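Secreted protein (Streptomyces lividans 1326, PDB 5LQI) acts as a copper-radical oxidase of family AA5, probably oxidising alcohol or aldehyde groups, and is metal-free in this crystal form. Local coordinates at residues A15-W20 against E454-P459; A36-T41 against I470-G475; S81-T86 against L96-G101; F307-G312 against Q366-M371; G527-F532 against K572-V577. The protein carries 1 engineered substitution. All coordinates share one frame; numbering follows the deposited sequence.

Contact 1 (A15-W20 against E454-P459); sequences AANGKW and ERVADP
The backbones of 15-20 and 454-459 run in nearly the same direction, 21° apart, and come closest at Asn17 and Val456, whose CA atoms are 4.3 Å apart. One main-chain bond ties them: Ala457 N donates to Asn17 O at 3.1 Å, and the same oxygen also takes the hydroxyl of Tyr504. Gly18, with positive phi, ends the helix here and lets the chain turn into strand 19-23. This N-terminal strand completes the last blade of the seven-bladed galactose oxidase-type propeller, and its Trp20 lies against the end of the preceding blade, where strand 452-455 runs out. With CG beside the backbone N (chi1 -72°), the Trp20 indole lies against Ala457 and Pro459. Its NE1 donates to Ala457 O at 3.0 Å, coming from above that carbonyl's plane, and Ala457 CB sits at the ring edge, 3.9 Å from CD1. Over one face, Pro459 CA makes a CH-pi contact 3.6 Å from the centroid of the five-membered ring, while Pro459 CB reaches CZ2 farther along. Tyr504 and Phe479 also meet this indole. At the other end a water donates to Ala16 O (2.7 Å) and Glu454 OE2 (2.8 Å), while Glu454 OE1 is held by His447.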
# COMPACT_ATOMS: atom_id res chain seq x y z
N ALA A 15 -8.94 -25.97 14.96
CA ALA A 15 -7.70 -26.64 14.55
C ALA A 15 -7.54 -26.64 12.99
O ALA A 15 -6.44 -26.64 12.48
CB ALA A 15 -7.62 -28.06 15.12
N ALA A 16 -8.64 -26.66 12.25
CA ALA A 16 -8.56 -26.61 10.77
C ALA A 16 -8.51 -25.19 10.20
O ALA A 16 -7.95 -24.97 9.13
CB ALA A 16 -9.73 -27.34 10.16
N ASN A 17 -9.14 -24.25 10.89
CA ASN A 17 -9.54 -22.96 10.34
C ASN A 17 -9.16 -21.67 11.13
O ASN A 17 -9.33 -20.58 10.61
CB ASN A 17 -11.06 -22.94 10.19
CG ASN A 17 -11.56 -23.91 9.16
OD1 ASN A 17 -11.13 -23.89 8.00
ND2 ASN A 17 -12.54 -24.76 9.55
N GLY A 18 -8.74 -21.80 12.38
CA GLY A 18 -8.51 -20.66 13.23
C GLY A 18 -9.79 -20.03 13.73
O GLY A 18 -10.88 -20.63 13.68
N LYS A 19 -9.63 -18.81 14.26
CA LYS A 19 -10.70 -18.05 14.89
C LYS A 19 -10.42 -16.54 14.82
O LYS A 19 -9.32 -16.13 15.09
CB LYS A 19 -10.80 -18.39 16.39
CG LYS A 19 -12.09 -17.86 17.01
CD LYS A 19 -12.24 -18.19 18.51
CE LYS A 19 -13.71 -18.25 18.88
NZ LYS A 19 -14.32 -16.90 18.92
N TRP A 20 -11.47 -15.76 14.57
CA TRP A 20 -11.43 -14.32 14.53
C TRP A 20 -12.02 -13.71 15.81
O TRP A 20 -12.92 -14.29 16.41
CB TRP A 20 -12.25 -13.84 13.34
CG TRP A 20 -11.61 -14.09 12.03
CD1 TRP A 20 -11.74 -15.21 11.25
CD2 TRP A 20 -10.74 -13.20 11.31
NE1 TRP A 20 -11.00 -15.08 10.11
CE2 TRP A 20 -10.40 -13.84 10.09
CE3 TRP A 20 -10.22 -11.90 11.57
CZ2 TRP A 20 -9.56 -13.28 9.15
CZ3 TRP A 20 -9.39 -11.32 10.62
CH2 TRP A 20 -9.05 -12.03 9.41
N GLU A 454 -6.40 -22.84 0.47
CA GLU A 454 -7.18 -23.59 1.43
C GLU A 454 -8.09 -22.55 2.09
O GLU A 454 -7.61 -21.46 2.58
CB GLU A 454 -6.20 -24.21 2.45
CG GLU A 454 -6.84 -24.57 3.77
CD GLU A 454 -5.91 -25.15 4.82
OE1 GLU A 454 -4.66 -24.88 4.81
OE2 GLU A 454 -6.48 -25.77 5.74
N ARG A 455 -9.39 -22.79 2.12
CA ARG A 455 -10.29 -21.87 2.82
C ARG A 455 -10.20 -22.01 4.35
O ARG A 455 -10.17 -23.16 4.83
CB ARG A 455 -11.68 -22.14 2.32
CG ARG A 455 -12.73 -21.16 2.77
CD ARG A 455 -12.95 -19.98 1.86
NE ARG A 455 -14.08 -19.30 2.48
CZ ARG A 455 -15.34 -19.33 2.09
NH1 ARG A 455 -15.66 -19.88 0.93
NH2 ARG A 455 -16.27 -18.69 2.80
N VAL A 456 -10.16 -20.89 5.10
CA VAL A 456 -10.16 -20.91 6.59
C VAL A 456 -11.37 -20.15 7.14
O VAL A 456 -12.31 -19.90 6.41
CB VAL A 456 -8.80 -20.49 7.19
CG1 VAL A 456 -7.69 -21.41 6.70
CG2 VAL A 456 -8.44 -19.03 6.88
N ALA A 457 -11.39 -19.81 8.42
CA ALA A 457 -12.59 -19.17 9.02
C ALA A 457 -12.87 -17.78 8.40
O ALA A 457 -11.92 -17.10 8.11
CB ALA A 457 -12.38 -19.01 10.51
N ASP A 458 -14.14 -17.41 8.25
CA ASP A 458 -14.53 -16.13 7.72
C ASP A 458 -14.17 -14.97 8.68
O ASP A 458 -14.34 -15.10 9.92
CB ASP A 458 -16.04 -16.10 7.51
CG ASP A 458 -16.53 -17.00 6.37
OD1 ASP A 458 -15.74 -17.61 5.57
OD2 ASP A 458 -17.77 -17.06 6.32
N PRO A 459 -13.68 -13.85 8.13
CA PRO A 459 -13.54 -12.67 8.93
C PRO A 459 -14.88 -12.18 9.48
O PRO A 459 -15.92 -12.38 8.85
CB PRO A 459 -12.91 -11.63 7.98
CG PRO A 459 -13.08 -12.15 6.61
CD PRO A 459 -13.16 -13.67 6.76
O HOH W 1 -5.46 -25.49 8.38

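Contact 2 (A36-T41 against I470-G475); sequences AALLRT and ILLPDG
Leu38 turns its CG anti to the backbone N (chi1 175°), which carries both methyls across to the 470-475 chain; at Ile470 a chi1 of -59° sends the two branches different ways, CG2 toward Leu38 and CG1 toward Ala36. Leu38 CB then lies 3.9 Å from Ile470 CG2, and Ala36 CB 4.0 Å from Ile470 CG1. Beyond CG1, the CD1 methyl of Ile470 comes to 3.6 Å from Ala36 O. At the far end Leu38 and Pro473 meet tip to tip: CD1 and CD2 of Leu38 straddle Pro473 CD, CD2 at 3.9 Å, and Leu38 CD2 also rests 3.4 Å from the carbonyl oxygen Leu471 O. Strands 35-38 and 467-471 are the innermost strands of two neighbouring propeller blades, so this is packing between blades near the central axis. Met590 of strand 587-595, in the C-terminal domain, touches both Leu38 and Leu471. An alanine in place of Ile470 would probably open a gap between the blades, leaving Ala36 CB and Leu38 CB without the CG1 and CG2 contacts made here. No hydrogen bond crosses the contact: the backbone of Ala36 pairs with Ser551, that of Leu38 with Ser549 and that of Ile470 with Met478. With main-chain bonding made on other sides, the blades meet here mainly through hydrocarbon, with methyls resting on two carbonyl oxygens, and the fit depends on shape rather than on directed bonds.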
# COMPACT_ATOMS: atom_id res chain seq x y z
N ALA A 36 -0.58 0.94 9.19
CA ALA A 36 -0.07 0.33 10.41
C ALA A 36 1.27 -0.29 10.15
O ALA A 36 1.62 -0.65 9.01
CB ALA A 36 -1.05 -0.70 11.02
N ALA A 37 2.05 -0.34 11.23
CA ALA A 37 3.35 -0.95 11.16
C ALA A 37 3.64 -1.61 12.46
O ALA A 37 3.35 -1.00 13.54
CB ALA A 37 4.40 0.10 10.85
N LEU A 38 4.20 -2.82 12.41
CA LEU A 38 4.69 -3.48 13.64
C LEU A 38 6.03 -2.94 14.03
O LEU A 38 6.92 -2.88 13.22
CB LEU A 38 4.80 -5.00 13.49
CG LEU A 38 5.42 -5.76 14.66
CD1 LEU A 38 4.50 -5.65 15.86
CD2 LEU A 38 5.78 -7.22 14.32
N LEU A 39 6.19 -2.53 15.28
CA LEU A 39 7.44 -1.98 15.78
C LEU A 39 8.26 -3.05 16.52
O LEU A 39 7.71 -3.97 17.07
CB LEU A 39 7.15 -0.85 16.79
CG LEU A 39 6.12 0.20 16.32
CD1 LEU A 39 5.90 1.30 17.38
CD2 LEU A 39 6.69 0.81 15.05
N ARG A 40 9.56 -2.83 16.61
CA ARG A 40 10.49 -3.75 17.32
C ARG A 40 10.23 -3.93 18.79
O ARG A 40 10.65 -4.91 19.40
CB ARG A 40 11.92 -3.27 17.11
CG ARG A 40 12.36 -2.12 18.03
CD ARG A 40 13.85 -2.18 18.03
NE ARG A 40 14.52 -1.04 18.58
CZ ARG A 40 14.62 0.15 18.00
NH1 ARG A 40 14.08 0.39 16.83
NH2 ARG A 40 15.30 1.12 18.60
N THR A 41 9.50 -3.00 19.38
CA THR A 41 9.03 -3.12 20.77
C THR A 41 7.89 -4.12 20.92
O THR A 41 7.41 -4.34 22.01
CB THR A 41 8.47 -1.74 21.23
OG1 THR A 41 7.48 -1.29 20.28
CG2 THR A 41 9.59 -0.73 21.27
N ILE A 470 -1.37 -7.04 9.66
CA ILE A 470 -0.05 -7.04 10.26
C ILE A 470 0.16 -8.36 11.03
O ILE A 470 -0.63 -8.66 11.94
CB ILE A 470 -0.03 -5.93 11.35
CG1 ILE A 470 -0.32 -4.58 10.76
CG2 ILE A 470 1.26 -5.96 12.10
CD1 ILE A 470 0.64 -4.08 9.76
N LEU A 471 1.21 -9.11 10.70
CA LEU A 471 1.63 -10.24 11.53
C LEU A 471 2.26 -9.73 12.84
O LEU A 471 3.17 -8.86 12.82
CB LEU A 471 2.64 -11.07 10.77
CG LEU A 471 3.31 -12.22 11.56
CD1 LEU A 471 2.31 -13.30 11.85
CD2 LEU A 471 4.49 -12.72 10.79
N LEU A 472 1.88 -10.37 13.95
CA LEU A 472 2.37 -10.02 15.24
C LEU A 472 3.36 -11.04 15.81
O LEU A 472 3.37 -12.19 15.38
CB LEU A 472 1.17 -9.86 16.19
CG LEU A 472 -0.00 -8.98 15.83
CD1 LEU A 472 -1.13 -9.20 16.82
CD2 LEU A 472 0.44 -7.54 15.82
N PRO A 473 4.19 -10.63 16.80
CA PRO A 473 5.20 -11.58 17.26
C PRO A 473 4.72 -12.89 17.87
O PRO A 473 5.48 -13.83 17.85
CB PRO A 473 5.98 -10.80 18.32
CG PRO A 473 5.86 -9.38 17.88
CD PRO A 473 4.47 -9.26 17.32
N ASP A 474 3.50 -12.96 18.35
CA ASP A 474 3.01 -14.23 18.90
C ASP A 474 2.37 -15.12 17.85
O ASP A 474 1.86 -16.19 18.20
CB ASP A 474 2.02 -13.97 20.03
CG ASP A 474 0.70 -13.31 19.54
OD1 ASP A 474 0.51 -12.96 18.37
OD2 ASP A 474 -0.24 -13.29 20.35
N GLY A 475 2.39 -14.69 16.59
CA GLY A 475 1.88 -15.44 15.45
C GLY A 475 0.42 -15.23 15.11
O GLY A 475 -0.08 -15.87 14.18

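Contact 3 (S81-T86 against L96-G101); sequences SDLFCT and LLIAGG
Polar contact centres on Thr86 OG1, which stands between two carbonyls, 3.0 Å from Gly100 O and 2.9 Å from Ala99 O; its one proton could serve either, and the choice is not settled. A chi1 of -154° puts this hydroxyl anti to the backbone N and turned to the 96-101 chain. Within the same loop, Asp82 forms an Asx turn, its OD1 accepting from Phe84 N, while OD2 bonds to Ser50. Weaker C-H contact follows where Gly101 CA comes to 3.4 Å from Asp82 O. A beta carbon on Gly101 would collide with that oxygen, so the absence of a side chain allows the close approach. The loop 81-86 leads into strand 87-90, the innermost strand of a propeller blade, and folds back over the end of the next strand, 96-99. The side chain of Cys85 touches Tyr253 and their backbones share a hydrogen bond, consistent with the pair that forms the cysteine-tyrosine cofactor in copper-radical oxidases. Apolar packing is tight around Ile98. Its CG2 is only 3.4 Å from Thr86 CG2, closer than usual for two methyls. Leu83 crosses Ile98 at about a right angle, Leu83 CD2 lying 4.1 Å from Ile98 CG2, and Tyr241 of the outermost strand of the blade touches both of these side chains.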
# COMPACT_ATOMS: atom_id res chain seq x y z
N SER A 81 1.58 16.36 11.00
CA SER A 81 1.21 16.57 9.64
C SER A 81 0.02 15.67 9.28
O SER A 81 -0.27 14.74 9.99
CB SER A 81 2.37 16.13 8.78
OG SER A 81 2.45 17.01 7.75
N ASP A 82 -0.65 15.96 8.19
CA ASP A 82 -1.69 15.06 7.74
C ASP A 82 -1.10 13.84 6.98
O ASP A 82 -1.07 13.78 5.75
CB ASP A 82 -2.82 15.70 6.97
CG ASP A 82 -4.01 14.72 6.79
OD1 ASP A 82 -3.85 13.51 7.16
OD2 ASP A 82 -5.08 15.13 6.31
N LEU A 83 -0.79 12.83 7.77
CA LEU A 83 -0.21 11.56 7.28
C LEU A 83 -1.12 10.51 6.65
O LEU A 83 -0.63 9.40 6.35
CB LEU A 83 0.55 10.90 8.44
CG LEU A 83 1.65 11.75 9.09
CD1 LEU A 83 2.33 10.97 10.23
CD2 LEU A 83 2.66 12.23 8.04
N PHE A 84 -2.39 10.80 6.32
CA PHE A 84 -3.35 9.75 5.86
C PHE A 84 -3.07 8.90 4.58
O PHE A 84 -3.51 7.75 4.52
CB PHE A 84 -4.80 10.28 5.89
CG PHE A 84 -5.47 10.39 4.57
CD1 PHE A 84 -5.73 9.27 3.80
CD2 PHE A 84 -5.95 11.61 4.16
CE1 PHE A 84 -6.40 9.38 2.60
CE2 PHE A 84 -6.63 11.75 2.95
CZ PHE A 84 -6.84 10.62 2.15
N CYS A 85 -2.30 9.42 3.63
CA CYS A 85 -1.63 9.20 2.36
C CYS A 85 -0.13 9.50 2.28
O CYS A 85 0.44 9.85 1.24
CB CYS A 85 -2.48 9.67 1.19
SG CYS A 85 -2.97 11.35 1.13
N THR A 86 0.53 9.19 3.39
CA THR A 86 1.96 9.19 3.44
C THR A 86 2.56 7.90 2.89
O THR A 86 1.85 6.92 2.73
CB THR A 86 2.36 9.46 4.91
OG1 THR A 86 3.67 10.06 4.96
CG2 THR A 86 2.20 8.24 5.75
N LEU A 96 10.91 4.22 11.54
CA LEU A 96 10.08 4.16 10.32
C LEU A 96 10.21 5.53 9.61
O LEU A 96 9.94 6.56 10.21
CB LEU A 96 8.65 3.74 10.69
CG LEU A 96 7.67 3.52 9.55
CD1 LEU A 96 7.76 2.12 8.99
CD2 LEU A 96 6.23 3.80 9.97
N LEU A 97 10.74 5.57 8.42
CA LEU A 97 10.68 6.79 7.64
C LEU A 97 9.24 7.02 7.12
O LEU A 97 8.62 6.09 6.61
CB LEU A 97 11.66 6.75 6.49
CG LEU A 97 11.75 7.99 5.57
CD1 LEU A 97 12.36 9.15 6.38
CD2 LEU A 97 12.60 7.70 4.35
N ILE A 98 8.72 8.24 7.32
CA ILE A 98 7.39 8.62 6.87
C ILE A 98 7.49 9.88 6.08
O ILE A 98 8.14 10.86 6.54
CB ILE A 98 6.44 9.00 7.99
CG1 ILE A 98 6.50 7.98 9.05
CG2 ILE A 98 5.00 8.87 7.48
CD1 ILE A 98 6.86 8.66 10.24
N ALA A 99 6.88 9.90 4.90
CA ALA A 99 7.03 11.10 4.10
C ALA A 99 5.84 11.29 3.19
O ALA A 99 5.32 10.29 2.60
CB ALA A 99 8.29 11.02 3.27
N GLY A 100 5.44 12.58 3.05
CA GLY A 100 4.36 12.94 2.14
C GLY A 100 3.10 12.99 2.95
O GLY A 100 3.16 12.96 4.20
N GLY A 101 1.98 13.09 2.29
CA GLY A 101 0.69 13.30 2.92
C GLY A 101 -0.11 14.28 2.07
O GLY A 101 0.23 14.52 0.90

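Contact 4 (F307-G312 against Q366-M371); sequences FLMQNG and QDEKYM
At the seam between two adjacent propeller blades, the type I turn Met309-Gly312, which follows the innermost strand 306-308, is clasped by Glu368 at the entry to strand 369-373. Bent at chi2 (88°), the Glu368 side chain brings its carboxylate up to the backbone of the turn. Gln310 N donates to Glu368 OE2 at 2.9 Å on the syn side, an almost straight bond of 169°. A water also donates to OE2 and accepts from Asn311 N. The other oxygen, Glu368 OE1, accepts from Tyr370 OH at 2.9 Å, and a second water stands 2.7 Å from it. The Gln310 side chain slides past Glu368 in the opposite direction, and its NE2 donates to Gln366 O at 2.8 Å from above that carbonyl's plane; Lys394 also bonds to Gln366 O. Along the strands, Tyr370 packs on Phe307 as an offset edge-to-face pair, the tyrosine edge toward the phenylalanine face, with centroids 5.5 Å apart and planes at 62°. Tyr370 CE2 also reaches Phe307 CB at 3.6 Å. Leu308 O and Gln310 O bond to Arg560 and Asn582, so the turn reaches the C-terminal domain too. Glu368 is buried, yet a backbone N-H, a phenol and water all offer it protons; these donors probably favour the ionised carboxylate and fix it in place beside the turn.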
# COMPACT_ATOMS: atom_id res chain seq x y z
N PHE A 307 9.70 -3.57 -5.08
CA PHE A 307 10.50 -4.45 -4.17
C PHE A 307 11.94 -4.58 -4.61
O PHE A 307 12.21 -4.80 -5.78
CB PHE A 307 9.91 -5.89 -4.13
CG PHE A 307 8.55 -5.97 -3.52
CD1 PHE A 307 7.44 -5.64 -4.25
CD2 PHE A 307 8.38 -6.37 -2.20
CE1 PHE A 307 6.17 -5.70 -3.68
CE2 PHE A 307 7.10 -6.42 -1.63
CZ PHE A 307 6.00 -6.09 -2.39
N LEU A 308 12.86 -4.60 -3.64
CA LEU A 308 14.28 -4.77 -3.95
C LEU A 308 14.55 -6.28 -4.23
O LEU A 308 14.32 -7.15 -3.36
CB LEU A 308 15.15 -4.33 -2.76
CG LEU A 308 16.67 -4.42 -2.91
CD1 LEU A 308 17.08 -3.53 -4.05
CD2 LEU A 308 17.37 -4.06 -1.61
N MET A 309 15.07 -6.54 -5.41
CA MET A 309 15.50 -7.89 -5.83
C MET A 309 16.93 -8.18 -5.37
O MET A 309 17.68 -7.26 -5.03
CB MET A 309 15.44 -7.97 -7.36
CG MET A 309 14.07 -7.70 -7.95
SD MET A 309 14.15 -7.31 -9.69
CE MET A 309 14.81 -8.86 -10.36
N GLN A 310 17.32 -9.45 -5.40
CA GLN A 310 18.68 -9.87 -5.00
C GLN A 310 19.82 -9.33 -5.82
O GLN A 310 20.91 -9.15 -5.30
CB GLN A 310 18.77 -11.38 -4.86
CG GLN A 310 17.97 -11.86 -3.66
CD GLN A 310 17.92 -13.37 -3.62
OE1 GLN A 310 18.94 -13.99 -3.44
NE2 GLN A 310 16.78 -13.95 -3.86
N ASN A 311 19.56 -9.00 -7.07
CA ASN A 311 20.55 -8.36 -7.93
C ASN A 311 20.64 -6.80 -7.80
O ASN A 311 21.33 -6.15 -8.58
CB ASN A 311 20.35 -8.81 -9.41
CG ASN A 311 19.08 -8.24 -10.06
OD1 ASN A 311 18.31 -7.43 -9.46
ND2 ASN A 311 18.85 -8.67 -11.30
N GLY A 312 19.91 -6.23 -6.83
CA GLY A 312 19.89 -4.79 -6.61
C GLY A 312 18.92 -3.98 -7.50
O GLY A 312 18.76 -2.80 -7.30
N GLN A 366 14.41 -15.80 -0.73
CA GLN A 366 15.48 -16.33 -1.57
C GLN A 366 15.02 -16.72 -2.99
O GLN A 366 15.81 -16.61 -3.92
CB GLN A 366 16.13 -17.59 -0.92
CG GLN A 366 17.16 -17.28 0.15
CD GLN A 366 16.62 -17.24 1.58
OE1 GLN A 366 15.43 -17.05 1.82
NE2 GLN A 366 17.53 -17.41 2.55
N ASP A 367 13.80 -17.25 -3.12
CA ASP A 367 13.29 -17.74 -4.43
C ASP A 367 12.87 -16.67 -5.41
O ASP A 367 12.71 -16.97 -6.57
CB ASP A 367 12.11 -18.69 -4.23
CG ASP A 367 12.50 -19.92 -3.47
OD1 ASP A 367 13.72 -20.25 -3.42
OD2 ASP A 367 11.58 -20.57 -2.96
N GLU A 368 12.67 -15.43 -4.94
CA GLU A 368 12.38 -14.31 -5.81
C GLU A 368 11.08 -14.57 -6.62
O GLU A 368 11.01 -14.32 -7.82
CB GLU A 368 13.63 -14.02 -6.66
CG GLU A 368 13.71 -12.57 -7.15
CD GLU A 368 14.40 -11.60 -6.18
OE1 GLU A 368 13.68 -10.81 -5.48
OE2 GLU A 368 15.68 -11.67 -6.14
N LYS A 369 10.07 -15.11 -5.93
CA LYS A 369 8.73 -15.32 -6.46
C LYS A 369 7.73 -14.35 -5.89
O LYS A 369 7.52 -14.34 -4.67
CB LYS A 369 8.17 -16.72 -6.19
CG LYS A 369 8.80 -17.81 -6.99
CD LYS A 369 7.92 -19.10 -7.03
CE LYS A 369 8.77 -20.30 -6.94
NZ LYS A 369 7.97 -21.57 -6.87
N TYR A 370 7.09 -13.59 -6.78
CA TYR A 370 6.08 -12.60 -6.44
C TYR A 370 4.72 -13.02 -6.89
O TYR A 370 4.56 -13.49 -8.03
CB TYR A 370 6.46 -11.28 -7.03
CG TYR A 370 7.77 -10.74 -6.55
CD1 TYR A 370 8.96 -11.16 -7.06
CD2 TYR A 370 7.80 -9.79 -5.55
CE1 TYR A 370 10.16 -10.65 -6.61
CE2 TYR A 370 8.99 -9.28 -5.10
CZ TYR A 370 10.15 -9.69 -5.65
OH TYR A 370 11.31 -9.15 -5.13
N MET A 371 3.73 -12.80 -6.01
CA MET A 371 2.31 -13.01 -6.30
C MET A 371 1.53 -11.68 -6.23
O MET A 371 1.60 -10.98 -5.22
CB MET A 371 1.70 -13.97 -5.33
CG MET A 371 0.17 -14.17 -5.45
SD MET A 371 -0.46 -15.53 -4.41
CE MET A 371 -0.04 -15.13 -2.75
O HOH W 2 14.44 -11.61 -2.97
O HOH W 3 17.42 -10.97 -8.44

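Contact 5 (G527-F532 against K572-V577); sequences GGSGTF and KLTVTV
Leu573 O receives Phe532 N at 2.8 Å in a nearly straight bond (174°), and Leu573 N returns a bond of the same 2.8 Å length to Phe532 O, so this antiparallel hydrogen-bonded pair is closed on both sides. Gly530 and Val575 form the next such pair, with Gly530 N donating to Val575 O at 3.0 Å and Val575 N to Gly530 O. Past the strand end, Val577 N donates to Gly528 O and Gly527 N to Val577 O at 2.9 Å. Between these lie the non-hydrogen-bonded pairs, whose hydroxyls meet on one face: Thr531 OG1 and Thr574 OG1 at 3.0 Å, Ser529 OG and Thr576 OG1 at 3.1 Å. Either member of each could be the donor. Strand 529-533 is an edge strand of the sheet in the C-terminal early set domain, an immunoglobulin-like fold, and strand 572-576 joins it to strand 561-569. On the face opposite the hydroxyls, Phe532 and Val575 cross nearly perpendicularly, Phe532 CE1 lying 4.0 Å from Val575 CG2; Met591 touches both, and Phe566 packs on Leu573 and Val575. An alanine at Thr574 would remove the hydroxyl and is likely to leave Thr531 OG1 without its mate across the strands. Lys572 lies crosswise to Thr531, Lys572 CB meeting Thr531 CG2 at 4.0 Å. A chi1 of -66° sets Thr531 OG1 beside its backbone N, and this same rotation turns CG2 toward the lysine.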
# COMPACT_ATOMS: atom_id res chain seq x y z
N GLY A 527 25.89 -12.83 7.21
CA GLY A 527 26.96 -13.81 7.21
C GLY A 527 27.33 -14.31 8.60
O GLY A 527 28.09 -15.23 8.69
N GLY A 528 26.82 -13.70 9.67
CA GLY A 528 27.12 -14.19 11.00
C GLY A 528 26.11 -15.15 11.58
O GLY A 528 25.11 -15.48 10.97
N SER A 529 26.40 -15.59 12.81
CA SER A 529 25.61 -16.56 13.51
C SER A 529 25.25 -16.13 14.92
O SER A 529 26.05 -15.50 15.59
CB SER A 529 26.41 -17.87 13.64
OG SER A 529 26.50 -18.43 12.33
N GLY A 530 24.11 -16.62 15.39
CA GLY A 530 23.72 -16.47 16.79
C GLY A 530 23.12 -17.74 17.36
O GLY A 530 22.56 -18.59 16.64
N THR A 531 23.22 -17.87 18.68
CA THR A 531 22.74 -19.05 19.33
C THR A 531 21.54 -18.71 20.21
O THR A 531 21.53 -17.69 20.94
CB THR A 531 23.88 -19.73 20.08
OG1 THR A 531 24.84 -20.19 19.10
CG2 THR A 531 23.35 -20.93 20.87
N PHE A 532 20.49 -19.51 20.06
CA PHE A 532 19.26 -19.40 20.84
C PHE A 532 18.99 -20.71 21.60
O PHE A 532 19.56 -21.73 21.25
CB PHE A 532 18.07 -19.08 19.96
CG PHE A 532 18.18 -17.73 19.26
CD1 PHE A 532 19.02 -17.57 18.18
CD2 PHE A 532 17.45 -16.63 19.71
CE1 PHE A 532 19.10 -16.36 17.53
CE2 PHE A 532 17.54 -15.42 19.09
CZ PHE A 532 18.39 -15.28 18.00
N LYS A 572 20.29 -26.02 22.14
CA LYS A 572 20.83 -24.81 21.49
C LYS A 572 20.63 -24.87 19.97
O LYS A 572 21.10 -25.81 19.33
CB LYS A 572 22.32 -24.68 21.78
CG LYS A 572 22.65 -24.54 23.27
CD LYS A 572 21.91 -23.34 23.87
CE LYS A 572 22.54 -22.88 25.15
NZ LYS A 572 22.59 -24.03 26.06
N LEU A 573 19.97 -23.87 19.43
CA LEU A 573 19.88 -23.68 17.97
C LEU A 573 20.77 -22.55 17.53
O LEU A 573 20.63 -21.40 18.04
CB LEU A 573 18.49 -23.26 17.60
CG LEU A 573 17.29 -24.15 17.68
CD1 LEU A 573 16.03 -23.28 17.66
CD2 LEU A 573 17.26 -25.13 16.51
N THR A 574 21.70 -22.86 16.63
CA THR A 574 22.58 -21.86 16.01
C THR A 574 22.07 -21.54 14.60
O THR A 574 21.93 -22.44 13.75
CB THR A 574 24.05 -22.34 15.99
OG1 THR A 574 24.49 -22.57 17.34
CG2 THR A 574 24.98 -21.29 15.40
N VAL A 575 21.81 -20.25 14.36
CA VAL A 575 21.30 -19.77 13.09
C VAL A 575 22.32 -18.90 12.37
O VAL A 575 23.14 -18.21 13.01
CB VAL A 575 19.96 -19.02 13.26
CG1 VAL A 575 18.95 -19.87 14.06
CG2 VAL A 575 20.15 -17.64 13.91
N THR A 576 22.28 -18.93 11.04
CA THR A 576 23.16 -18.10 10.20
C THR A 576 22.35 -17.20 9.33
O THR A 576 21.40 -17.63 8.67
CB THR A 576 24.08 -19.01 9.35
OG1 THR A 576 24.77 -19.88 10.24
CG2 THR A 576 25.14 -18.23 8.63
N VAL A 577 22.68 -15.92 9.33
CA VAL A 577 21.97 -14.96 8.49
C VAL A 577 22.68 -14.97 7.15
O VAL A 577 23.91 -14.89 7.12
CB VAL A 577 22.00 -13.57 9.14
CG1 VAL A 577 21.38 -12.52 8.28
CG2 VAL A 577 21.31 -13.58 10.50

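How the contacts relate
Contacts 1 to 4 lie in the seven-bladed propeller, contact 5 in the C-terminal early set domain. Contacts 1 and 2, with centres 20 Å apart, share the sheet 19-23/501-505/477-481/467-471: contact 1 reaches its outermost strand 19-23, contact 2 its innermost strand 467-471, and together they join the chain's start to its last blades, closing the ring. Their segments alternate along the chain, and contacts 3 and 4 fall in series within the span each bridges. Contact 3 touches contact 2 through Ala37 CB and Leu96 CD2 (4.2 Å). Contact 5 comes last, with nearest atoms about 7 Å from contact 4, where the domain borders the propeller.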